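PDB 3LL7: putative methyltransferase from Porphyromonas gingivalis, which probably transfers methyl groups from S-adenosylmethionine to a substrate that has not been identified. Local coordinates for residues A110-S113 with K114-Q117. Residues are numbered along the deposited sequence; the frame is centred on the assembly and turned at random.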
loop_
_atom_site.group_PDB
_atom_site.type_symbol
_atom_site.label_atom_id
_atom_site.label_comp_id
_atom_site.label_asym_id
_atom_site.label_seq_id
_atom_site.Cartn_x
_atom_site.Cartn_y
_atom_site.Cartn_z
ATOM N N ALA A 110 2.398 -4.614 -13.963
ATOM C CA ALA A 110 3.484 -5.032 -13.058
ATOM C C ALA A 110 3.670 -6.541 -13.120
ATOM O O ALA A 110 4.795 -7.013 -13.091
ATOM C CB ALA A 110 3.238 -4.580 -11.623
ATOM N N LEU A 111 2.570 -7.287 -13.201
ATOM C CA LEU A 111 2.641 -8.748 -13.379
ATOM C C LEU A 111 3.287 -9.130 -14.703
ATOM O O LEU A 111 4.088 -10.067 -14.770
ATOM C CB LEU A 111 1.263 -9.399 -13.293
ATOM C CG LEU A 111 0.387 -9.153 -12.060
ATOM C CD1 LEU A 111 -0.927 -9.891 -12.275
ATOM C CD2 LEU A 111 1.067 -9.583 -10.770
HETATM N N MSE A 112 2.941 -8.391 -15.749
HETATM C CA MSE A 112 3.466 -8.628 -17.088
HETATM C C MSE A 112 4.907 -8.149 -17.304
HETATM O O MSE A 112 5.492 -8.429 -18.353
HETATM C CB MSE A 112 2.535 -7.972 -18.106
HETATM C CG MSE A 112 1.143 -8.598 -18.175
HETATM SE SE MSE A 112 1.122 -10.467 -18.664
HETATM C CE MSE A 112 2.062 -10.369 -20.337
ATOM N N SER A 113 5.486 -7.445 -16.327
ATOM C CA SER A 113 6.934 -7.154 -16.348
ATOM C C SER A 113 7.712 -8.451 -16.226
ATOM O O SER A 113 8.889 -8.503 -16.566
ATOM C CB SER A 113 7.362 -6.176 -15.245
ATOM O OG SER A 113 7.277 -6.765 -13.949
ATOM N N LYS A 114 7.047 -9.497 -15.734
ATOM C CA LYS A 114 7.694 -10.801 -15.534
ATOM C C LYS A 114 7.077 -11.900 -16.405
ATOM O O LYS A 114 7.785 -12.667 -17.058
ATOM C CB LYS A 114 7.615 -11.208 -14.056
ATOM C CG LYS A 114 8.319 -10.248 -13.068
ATOM C CD LYS A 114 9.881 -10.371 -13.113
ATOM C CE LYS A 114 10.405 -11.575 -12.337
ATOM N NZ LYS A 114 10.040 -11.620 -10.861
ATOM N N ALA A 115 5.745 -11.981 -16.387
ATOM C CA ALA A 115 4.998 -13.002 -17.111
ATOM C C ALA A 115 5.084 -12.768 -18.615
ATOM O O ALA A 115 5.242 -11.631 -19.054
ATOM C CB ALA A 115 3.544 -12.983 -16.659
ATOM N N SER A 116 4.984 -13.839 -19.395
ATOM C CA SER A 116 5.011 -13.732 -20.859
ATOM C C SER A 116 3.619 -13.686 -21.467
ATOM O O SER A 116 3.441 -13.180 -22.574
ATOM C CB SER A 116 5.799 -14.891 -21.484
ATOM O OG SER A 116 5.316 -16.147 -21.014
ATOM N N GLN A 117 2.642 -14.256 -20.769
ATOM C CA GLN A 117 1.272 -14.301 -21.270
ATOM C C GLN A 117 0.308 -13.908 -20.156
ATOM O O GLN A 117 0.487 -14.314 -19.010
ATOM C CB GLN A 117 0.923 -15.703 -21.782
ATOM C CG GLN A 117 1.905 -16.303 -22.769
ATOM C CD GLN A 117 1.579 -17.750 -23.068
ATOM O OE1 GLN A 117 2.216 -18.667 -22.546
ATOM N NE2 GLN A 117 0.555 -17.961 -23.875
#
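Leu111 O receives two backbone N-H groups where helix 106-112 gives way to the link into strand 117-122, a worked example of how a helix is closed at its C-terminal end. The bond from Ala115 N, an i to i+4 backbone bond, is 3.0 Å long and nearly straight (175° at the hydrogen), and it lies in the carbonyl plane. Lys114 N reaches the same oxygen from 3.2 Å, but from above that plane, adding a tighter turn. The tightly packed side is where Met112 packs against Ala115, Ser116 and Gln117. Selenomethionine Met112 has its CG anti to the carbonyl carbon (chi1 -66°), and further bends at chi2 and chi3 fold the chain back toward the departing backbone. Its SE passes 4.0 Å from Ala115 CB and 3.8 Å from Gln117 C, while CE lies 3.8 Å from Ser116 C. Val97, Leu139 and Val145 also touch this side chain, which is thus buried between the end of the helix and the parallel sheet.

The looser, partly exposed side carries Ser113 and Lys114. With chi1 at 70°, Ser113 OG turns back along the helix and donates a 2.6 Å hydrogen bond to Ala110 O, tilted from the carbonyl plane. Lys114 passes this hydroxyl with CG at 3.7 Å from OG, then curls away until NZ bonds to the carbonyl oxygens of Ser88 and Ile91, which ties it to the neighbouring loop. Lys143 NZ bonds to both Met112 O and Ala115 O. In this beta-alpha-beta crossover between parallel strands 96-99 and 117-122, the ammonium group of Lys143 thus meets main-chain oxygens at the helix end, and its positive charge would probably complement the negative end of the helix dipole.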